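Local atomic coordinates of KLLA0F12672p (Kluyveromyces lactis, PDB entry 4M3O), a protein that probably dephosphorylates the C-terminal domain of RNA polymerase II in transcription regulation, and is represented here by its zinc-binding N-terminal domain. Residues D36-K41 and A62-E67; K50-F55 and Q121-Q126. All coordinates share one frame; numbering follows the deposited sequence.

Interaction 1: residues D36-K41 and A62-E67; sequences DLLITK and ADLVQE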
ATOM      1  N   ASP A  36       4.834   3.651   6.616  1.00 42.10           N
ATOM      2  CA  ASP A  36       5.113   5.032   7.012  1.00 46.53           C
ATOM      3  C   ASP A  36       5.177   5.991   5.816  1.00 43.82           C
ATOM      4  O   ASP A  36       4.648   7.123   5.883  1.00 40.67           O
ATOM      5  CB  ASP A  36       6.445   5.119   7.771  1.00 56.24           C
ATOM      6  CG  ASP A  36       6.271   5.166   9.294  1.00 75.06           C
ATOM      7  OD1 ASP A  36       6.930   4.357   9.991  1.00 85.77           O
ATOM      8  OD2 ASP A  36       5.509   6.035   9.805  1.00 90.09           O
ATOM      9  N   LEU A  37       5.857   5.569   4.743  1.00 41.14           N
ATOM     10  CA  LEU A  37       5.966   6.399   3.547  1.00 42.50           C
ATOM     11  C   LEU A  37       4.596   6.577   2.941  1.00 40.99           C
ATOM     12  O   LEU A  37       4.238   7.679   2.496  1.00 42.85           O
ATOM     13  CB  LEU A  37       6.876   5.748   2.498  1.00 45.41           C
ATOM     14  CG  LEU A  37       7.143   6.647   1.279  1.00 48.85           C
ATOM     15  CD1 LEU A  37       7.800   7.956   1.715  1.00 50.89           C
ATOM     16  CD2 LEU A  37       8.030   5.917   0.271  1.00 48.02           C
ATOM     17  N   LEU A  38       3.785   5.515   2.962  1.00 38.64           N
ATOM     18  CA  LEU A  38       2.466   5.625   2.269  1.00 39.73           C
ATOM     19  C   LEU A  38       1.355   6.295   3.089  1.00 42.65           C
ATOM     20  O   LEU A  38       0.230   6.422   2.625  1.00 42.99           O
ATOM     21  CB  LEU A  38       2.018   4.243   1.791  1.00 41.18           C
ATOM     22  CG  LEU A  38       3.034   3.602   0.817  1.00 42.92           C
ATOM     23  CD1 LEU A  38       2.664   2.200   0.418  1.00 43.53           C
ATOM     24  CD2 LEU A  38       3.221   4.492  -0.397  1.00 45.74           C
ATOM     25  N   ILE A  39       1.666   6.718   4.305  1.00 43.23           N
ATOM     26  CA  ILE A  39       0.741   7.585   5.065  1.00 48.26           C
ATOM     27  C   ILE A  39       1.139   9.068   5.069  1.00 47.68           C
ATOM     28  O   ILE A  39       0.277   9.937   5.287  1.00 52.58           O
ATOM     29  CB  ILE A  39       0.547   7.098   6.510  1.00 50.22           C
ATOM     30  CG1 ILE A  39       1.829   7.327   7.304  1.00 58.16           C
ATOM     31  CG2 ILE A  39       0.106   5.643   6.471  1.00 49.94           C
ATOM     32  CD1 ILE A  39       1.600   8.113   8.581  1.00 60.96           C
ATOM     33  N   THR A  40       2.430   9.340   4.829  1.00 47.84           N
ATOM     34  CA  THR A  40       2.960  10.687   4.685  1.00 49.05           C
ATOM     35  C   THR A  40       2.699  11.179   3.287  1.00 48.88           C
ATOM     36  O   THR A  40       2.450  12.368   3.120  1.00 52.66           O
ATOM     37  CB  THR A  40       4.465  10.752   5.006  1.00 50.09           C
ATOM     38  OG1 THR A  40       5.161   9.684   4.350  1.00 61.63           O
ATOM     39  CG2 THR A  40       4.644  10.563   6.450  1.00 54.20           C
ATOM     40  N   LYS A  41       2.698  10.259   2.306  1.00 46.10           N
ATOM     41  CA  LYS A  41       2.550  10.581   0.872  1.00 48.04           C
ATOM     42  C   LYS A  41       1.560   9.636   0.198  1.00 47.77           C
ATOM     43  O   LYS A  41       1.277   8.549   0.738  1.00 50.49           O
ATOM     44  CB  LYS A  41       3.884  10.397   0.144  1.00 53.23           C
ATOM     45  CG  LYS A  41       4.954  11.329   0.644  1.00 60.45           C
ATOM     46  CD  LYS A  41       6.310  11.014   0.045  1.00 67.74           C
ATOM     47  CE  LYS A  41       7.279  12.144   0.403  1.00 70.87           C
ATOM     48  NZ  LYS A  41       8.506  12.099  -0.430  1.00 69.47           N
ATOM     49  N   ALA A  62      -5.032  -3.719   4.411  1.00 30.58           N
ATOM     50  CA  ALA A  62      -6.113  -3.270   5.335  1.00 32.93           C
ATOM     51  C   ALA A  62      -5.590  -2.371   6.444  1.00 33.96           C
ATOM     52  O   ALA A  62      -6.231  -1.369   6.773  1.00 34.84           O
ATOM     53  CB  ALA A  62      -6.855  -4.455   5.971  1.00 36.31           C
ATOM     54  N   ASP A  63      -4.427  -2.691   7.009  1.00 34.03           N
ATOM     55  CA  ASP A  63      -3.861  -1.835   8.021  1.00 35.89           C
ATOM     56  C   ASP A  63      -3.381  -0.494   7.424  1.00 41.31           C
ATOM     57  O   ASP A  63      -3.553   0.554   8.063  1.00 38.71           O
ATOM     58  CB  ASP A  63      -2.681  -2.530   8.716  1.00 47.19           C
ATOM     59  CG  ASP A  63      -3.081  -3.918   9.355  1.00 49.98           C
ATOM     60  OD1 ASP A  63      -4.274  -4.189   9.611  1.00 55.75           O
ATOM     61  OD2 ASP A  63      -2.190  -4.763   9.565  1.00 53.53           O
ATOM     62  N   LEU A  64      -2.785  -0.537   6.213  1.00 37.00           N
ATOM     63  CA  LEU A  64      -2.463   0.683   5.474  1.00 37.55           C
ATOM     64  C   LEU A  64      -3.681   1.628   5.419  1.00 38.64           C
ATOM     65  O   LEU A  64      -3.586   2.846   5.678  1.00 41.33           O
ATOM     66  CB  LEU A  64      -1.954   0.325   4.073  1.00 42.40           C
ATOM     67  CG  LEU A  64      -1.412   1.426   3.153  1.00 44.93           C
ATOM     68  CD1 LEU A  64      -0.809   0.938   1.854  1.00 45.10           C
ATOM     69  CD2 LEU A  64      -2.481   2.402   2.765  1.00 53.04           C
ATOM     70  N   VAL A  65      -4.825   1.074   5.051  1.00 33.94           N
ATOM     71  CA  VAL A  65      -6.021   1.843   4.882  1.00 34.59           C
ATOM     72  C   VAL A  65      -6.375   2.477   6.230  1.00 38.54           C
ATOM     73  O   VAL A  65      -6.784   3.614   6.295  1.00 34.74           O
ATOM     74  CB  VAL A  65      -7.176   0.927   4.372  1.00 32.63           C
ATOM     75  CG1 VAL A  65      -8.546   1.561   4.532  1.00 35.84           C
ATOM     76  CG2 VAL A  65      -6.971   0.532   2.903  1.00 31.01           C
ATOM     77  N   GLN A  66      -6.284   1.709   7.303  1.00 42.86           N
ATOM     78  CA  GLN A  66      -6.643   2.233   8.638  1.00 46.49           C
ATOM     79  C   GLN A  66      -5.718   3.408   9.028  1.00 45.04           C
ATOM     80  O   GLN A  66      -6.151   4.469   9.390  1.00 41.11           O
ATOM     81  CB  GLN A  66      -6.447   1.123   9.667  1.00 54.82           C
ATOM     82  CG  GLN A  66      -7.685   0.818  10.454  1.00 67.36           C
ATOM     83  CD  GLN A  66      -8.732   0.102   9.633  1.00 75.14           C
ATOM     84  OE1 GLN A  66      -9.430   0.695   8.790  1.00 77.36           O
ATOM     85  NE2 GLN A  66      -8.873  -1.195   9.894  1.00 86.74           N
ATOM     86  N   GLU A  67      -4.430   3.167   8.952  1.00 40.45           N
ATOM     87  CA  GLU A  67      -3.431   4.193   9.281  1.00 47.64           C
ATOM     88  C   GLU A  67      -3.606   5.432   8.410  1.00 46.49           C
ATOM     89  O   GLU A  67      -3.483   6.563   8.906  1.00 45.26           O
ATOM     90  CB  GLU A  67      -2.039   3.608   9.111  1.00 49.97           C
ATOM     91  CG  GLU A  67      -1.004   3.936  10.131  1.00 62.94           C
ATOM     92  CD  GLU A  67      -1.437   3.564  11.504  1.00 65.03           C
ATOM     93  OE1 GLU A  67      -1.545   4.490  12.306  1.00 72.17           O
ATOM     94  OE2 GLU A  67      -1.683   2.368  11.748  1.00 72.23           O
TER

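Interaction 2: residues K50-F55 and Q121-Q126; sequences KYISRF and QFYQFQ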
ATOM      1  N   LYS A  50       1.330  -0.868  -8.721  1.00 35.84           N
ATOM      2  CA  LYS A  50       1.568  -2.280  -9.087  1.00 37.82           C
ATOM      3  C   LYS A  50       2.872  -2.811  -8.479  1.00 39.02           C
ATOM      4  O   LYS A  50       2.937  -3.974  -8.086  1.00 37.32           O
ATOM      5  CB  LYS A  50       1.641  -2.490 -10.562  1.00 38.77           C
ATOM      6  CG  LYS A  50       0.375  -2.149 -11.338  1.00 40.17           C
ATOM      7  CD  LYS A  50       0.737  -1.873 -12.827  1.00 42.67           C
ATOM      8  CE  LYS A  50      -0.485  -1.443 -13.633  1.00 47.15           C
ATOM      9  NZ  LYS A  50      -1.272  -2.612 -14.122  1.00 52.68           N
ATOM     10  N   TYR A  51       3.870  -1.947  -8.376  1.00 37.23           N
ATOM     11  CA  TYR A  51       5.136  -2.328  -7.731  1.00 38.72           C
ATOM     12  C   TYR A  51       4.961  -2.642  -6.214  1.00 36.63           C
ATOM     13  O   TYR A  51       5.512  -3.594  -5.710  1.00 37.12           O
ATOM     14  CB  TYR A  51       6.146  -1.187  -7.938  1.00 37.71           C
ATOM     15  CG  TYR A  51       7.435  -1.328  -7.208  1.00 37.93           C
ATOM     16  CD1 TYR A  51       8.392  -2.246  -7.623  1.00 37.80           C
ATOM     17  CD2 TYR A  51       7.706  -0.545  -6.084  1.00 40.78           C
ATOM     18  CE1 TYR A  51       9.601  -2.399  -6.932  1.00 37.27           C
ATOM     19  CE2 TYR A  51       8.922  -0.652  -5.406  1.00 40.30           C
ATOM     20  CZ  TYR A  51       9.864  -1.581  -5.833  1.00 39.46           C
ATOM     21  OH  TYR A  51      11.029  -1.695  -5.105  1.00 44.84           O
ATOM     22  N   ILE A  52       4.210  -1.798  -5.510  1.00 37.99           N
ATOM     23  CA  ILE A  52       3.896  -1.947  -4.052  1.00 39.45           C
ATOM     24  C   ILE A  52       3.447  -3.325  -3.623  1.00 34.03           C
ATOM     25  O   ILE A  52       3.726  -3.758  -2.520  1.00 32.57           O
ATOM     26  CB  ILE A  52       2.747  -0.975  -3.672  1.00 42.02           C
ATOM     27  CG1 ILE A  52       3.188   0.431  -3.853  1.00 51.71           C
ATOM     28  CG2 ILE A  52       2.375  -1.057  -2.224  1.00 48.58           C
ATOM     29  CD1 ILE A  52       4.604   0.600  -3.456  1.00 44.29           C
ATOM     30  N   SER A  53       2.639  -3.942  -4.482  1.00 33.94           N
ATOM     31  CA  SER A  53       1.895  -5.121  -4.145  1.00 32.83           C
ATOM     32  C   SER A  53       2.823  -6.193  -3.693  1.00 36.37           C
ATOM     33  O   SER A  53       2.444  -7.009  -2.861  1.00 34.55           O
ATOM     34  CB  SER A  53       0.993  -5.580  -5.323  1.00 32.31           C
ATOM     35  OG  SER A  53       1.793  -5.899  -6.486  1.00 34.19           O
ATOM     36  N   ARG A  54       4.038  -6.249  -4.271  1.00 35.94           N
ATOM     37  CA  ARG A  54       4.987  -7.273  -3.837  1.00 36.09           C
ATOM     38  C   ARG A  54       5.347  -7.167  -2.352  1.00 33.76           C
ATOM     39  O   ARG A  54       5.693  -8.160  -1.717  1.00 38.25           O
ATOM     40  CB  ARG A  54       6.266  -7.197  -4.659  1.00 34.43           C
ATOM     41  CG  ARG A  54       7.214  -6.073  -4.253  1.00 32.30           C
ATOM     42  CD  ARG A  54       8.367  -6.024  -5.291  1.00 36.57           C
ATOM     43  NE  ARG A  54       7.806  -5.763  -6.623  1.00 36.97           N
ATOM     44  CZ  ARG A  54       8.497  -5.731  -7.763  1.00 41.73           C
ATOM     45  NH1 ARG A  54       9.815  -5.818  -7.797  1.00 38.11           N
ATOM     46  NH2 ARG A  54       7.845  -5.486  -8.874  1.00 41.33           N
ATOM     47  N   PHE A  55       5.223  -5.982  -1.771  1.00 32.85           N
ATOM     48  CA  PHE A  55       5.540  -5.840  -0.367  1.00 34.28           C
ATOM     49  C   PHE A  55       4.305  -5.905   0.569  1.00 37.68           C
ATOM     50  O   PHE A  55       4.451  -5.585   1.705  1.00 37.12           O
ATOM     51  CB  PHE A  55       6.248  -4.513  -0.138  1.00 33.89           C
ATOM     52  CG  PHE A  55       7.528  -4.387  -0.917  1.00 37.25           C
ATOM     53  CD1 PHE A  55       7.663  -3.438  -1.927  1.00 41.00           C
ATOM     54  CD2 PHE A  55       8.546  -5.313  -0.730  1.00 39.54           C
ATOM     55  CE1 PHE A  55       8.828  -3.372  -2.669  1.00 41.53           C
ATOM     56  CE2 PHE A  55       9.725  -5.246  -1.441  1.00 38.14           C
ATOM     57  CZ  PHE A  55       9.867  -4.287  -2.416  1.00 39.34           C
ATOM     58  N   GLN A 121     -10.929  -2.500  -2.860  1.00 28.13           N
ATOM     59  CA  GLN A 121     -11.270  -3.925  -2.844  1.00 31.46           C
ATOM     60  C   GLN A 121     -10.658  -4.737  -4.038  1.00 33.70           C
ATOM     61  O   GLN A 121     -10.086  -5.819  -3.862  1.00 33.91           O
ATOM     62  CB  GLN A 121     -12.790  -4.049  -3.069  1.00 32.99           C
ATOM     63  CG  GLN A 121     -13.609  -3.628  -1.881  1.00 36.75           C
ATOM     64  CD  GLN A 121     -15.076  -3.993  -2.105  1.00 40.16           C
ATOM     65  OE1 GLN A 121     -15.683  -3.615  -3.106  1.00 32.99           O
ATOM     66  NE2 GLN A 121     -15.609  -4.800  -1.223  1.00 40.16           N
ATOM     67  N   PHE A 122     -10.768  -4.155  -5.229  1.00 30.40           N
ATOM     68  CA  PHE A 122     -10.250  -4.755  -6.447  1.00 32.38           C
ATOM     69  C   PHE A 122      -8.758  -5.017  -6.290  1.00 33.25           C
ATOM     70  O   PHE A 122      -8.259  -6.126  -6.590  1.00 27.46           O
ATOM     71  CB  PHE A 122     -10.540  -3.828  -7.626  1.00 32.46           C
ATOM     72  CG  PHE A 122     -10.208  -4.399  -8.989  1.00 32.97           C
ATOM     73  CD1 PHE A 122      -8.961  -4.202  -9.562  1.00 35.21           C
ATOM     74  CD2 PHE A 122     -11.168  -5.105  -9.751  1.00 39.75           C
ATOM     75  CE1 PHE A 122      -8.675  -4.680 -10.854  1.00 32.75           C
ATOM     76  CE2 PHE A 122     -10.856  -5.628 -11.029  1.00 37.51           C
ATOM     77  CZ  PHE A 122      -9.606  -5.388 -11.569  1.00 35.41           C
ATOM     78  N   TYR A 123      -8.048  -4.013  -5.783  1.00 32.12           N
ATOM     79  CA  TYR A 123      -6.605  -4.163  -5.555  1.00 29.64           C
ATOM     80  C   TYR A 123      -6.327  -5.202  -4.465  1.00 29.72           C
ATOM     81  O   TYR A 123      -5.468  -6.034  -4.635  1.00 30.59           O
ATOM     82  CB  TYR A 123      -6.002  -2.823  -5.187  1.00 31.35           C
ATOM     83  CG  TYR A 123      -4.524  -2.753  -5.009  1.00 30.82           C
ATOM     84  CD1 TYR A 123      -3.668  -2.754  -6.107  1.00 31.38           C
ATOM     85  CD2 TYR A 123      -3.966  -2.646  -3.735  1.00 34.57           C
ATOM     86  CE1 TYR A 123      -2.300  -2.676  -5.922  1.00 31.55           C
ATOM     87  CE2 TYR A 123      -2.586  -2.536  -3.537  1.00 36.98           C
ATOM     88  CZ  TYR A 123      -1.754  -2.560  -4.651  1.00 33.12           C
ATOM     89  OH  TYR A 123      -0.395  -2.421  -4.464  1.00 30.14           O
ATOM     90  N   GLN A 124      -7.044  -5.130  -3.339  1.00 30.16           N
ATOM     91  CA  GLN A 124      -6.792  -6.006  -2.196  1.00 31.44           C
ATOM     92  C   GLN A 124      -7.050  -7.427  -2.543  1.00 31.67           C
ATOM     93  O   GLN A 124      -6.274  -8.313  -2.151  1.00 34.32           O
ATOM     94  CB  GLN A 124      -7.634  -5.606  -0.973  1.00 34.82           C
ATOM     95  CG  GLN A 124      -7.291  -6.497   0.184  1.00 37.96           C
ATOM     96  CD  GLN A 124      -8.206  -6.343   1.356  1.00 41.05           C
ATOM     97  OE1 GLN A 124      -9.390  -6.361   1.189  1.00 39.66           O
ATOM     98  NE2 GLN A 124      -7.645  -6.269   2.569  1.00 37.88           N
ATOM     99  N   PHE A 125      -8.168  -7.682  -3.237  1.00 30.93           N
ATOM    100  CA  PHE A 125      -8.473  -9.055  -3.667  1.00 35.50           C
ATOM    101  C   PHE A 125      -7.306  -9.724  -4.399  1.00 31.70           C
ATOM    102  O   PHE A 125      -7.177 -10.943  -4.345  1.00 35.15           O
ATOM    103  CB  PHE A 125      -9.700  -9.086  -4.593  1.00 35.52           C
ATOM    104  CG  PHE A 125     -10.974  -8.704  -3.925  1.00 41.32           C
ATOM    105  CD1 PHE A 125     -11.182  -8.950  -2.607  1.00 45.94           C
ATOM    106  CD2 PHE A 125     -12.004  -8.160  -4.667  1.00 44.57           C
ATOM    107  CE1 PHE A 125     -12.380  -8.606  -1.995  1.00 58.16           C
ATOM    108  CE2 PHE A 125     -13.199  -7.821  -4.090  1.00 45.01           C
ATOM    109  CZ  PHE A 125     -13.404  -8.056  -2.742  1.00 51.16           C
ATOM    110  N   GLN A 126      -6.432  -8.958  -5.039  1.00 29.98           N
ATOM    111  CA  GLN A 126      -5.379  -9.602  -5.785  1.00 32.09           C
ATOM    112  C   GLN A 126      -4.100  -9.771  -4.966  1.00 34.89           C
ATOM    113  O   GLN A 126      -3.161 -10.331  -5.433  1.00 33.60           O
ATOM    114  CB  GLN A 126      -5.029  -8.787  -7.031  1.00 33.58           C
ATOM    115  CG  GLN A 126      -6.204  -8.633  -7.999  1.00 32.62           C
ATOM    116  CD  GLN A 126      -5.870  -7.555  -9.001  1.00 32.63           C
ATOM    117  OE1 GLN A 126      -5.106  -7.786  -9.886  1.00 32.85           O
ATOM    118  NE2 GLN A 126      -6.430  -6.371  -8.855  1.00 34.07           N
TER

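Interaction 1: residues D36-K41 and A62-E67
L38 and L64 touch through one methyl each, CD1 of L38 lying 4.0 Å from CD1 of L64, and this apolar pair forms the buried half of the contact. On the more open half, CG2 of I39 rests against the aliphatic root of E67, 4.0 Å from CB of E67 and only slightly farther from its CG. Both pairs meet at a slant rather than lying alongside one another. No hydrogen bond joins the two segments, so between them only van der Waals packing operates, a small worked example of helices touching through single methyls.

The torsions explain which branch does the work. In L64 the side chain extends with CG opposite the backbone N (chi1 -174°), which carries CD1 across to L38. I39 turns CG1 into the cramped site between its own N and carbonyl carbon (chi1 70°), leaving CG2 as the branch that meets E67. The chain of E67 bends at chi2, and its hydrocarbon part rather than its carboxylate touches I39.

Behind these residues, K41 N bonds to L37 O at 3.0 Å in the last turn before the chain leaves helical geometry at K41. Just beyond the segments, the carbonyl O of L38 accepts a hydrogen bond from NH1 of R68, a polar tie between the same two helices. L64 also packs on P77, while L37 reaches E7 and I8 of helix 5-13. The contact thus joins the C-terminal end of helix 24-40, which runs on into strand 42-43, to the middle and later part of helix 58-70; strand 42-43 pairs in parallel with strand 2-3.

Interaction 2: residues K50-F55 and Q121-Q126
Y123 reaches I52 and S53 with the phenol end of its side chain, and the tight part of the contact is gathered round that one oxygen. OH of Y123 lies 3.5 Å from CB of I52 and 3.6 Å from CB of S53; the tyrosine meets the isoleucine side chain at about a right angle. Extension of CG opposite the backbone N (chi1 -176°) sends the ring out from its helix to bridge the gap. Although S53 N is also near, its angle to the hydroxyl is too poor for a hydrogen bond. The polar partner of the hydroxyl is instead the carbonyl O of M49, one residue before this segment.

A single long aromatic side chain thereby connects helix 46-52 with helix 114-125 of the Rtr1/RPAP2 family region, a zinc-finger domain in which H116 of this helix binds the metal with C74, C79 and C112. The ring of Y123 also meets that of Y61 from helix 58-70, with their planes inclined by about 60°.

Away from this buried tip the segments stand apart, their nearest CA atoms, those of S53 and Y123, being 8.7 Å from each other. S53 OG donates a hydrogen bond to K50 O, 2.8 Å away and three residues back in its own segment. On the partly exposed side, K50 NZ bonds to I149 O, and Q126 NE2 makes a nearly straight bond to F122 O at 2.9 Å, approaching from above the carbonyl plane; the same nitrogen also bonds to Q150 O.

Overall arrangement
The segments of interactions 1 and 2 alternate along the chain, so the two contacts interlock four successive helices, and their centres are 14 Å apart. They also touch directly: CD1 of L38 lies 4.2 Å from CG2 of I52, and CB of A62 lies 3.9 Å from NE2 of Q124. The leucine-isoleucine touch links helix 24-40 to helix 46-52, and the alanine-glutamine touch links helix 58-70 to helix 114-125. Neither contact supplies a ligand to the zinc ion, which is bound by C74, C79, C112 and H116. The side chains of L64 and Y123 lie about 11 Å and 12 Å from the metal, respectively, placing both contacts in the helical body beside the zinc site.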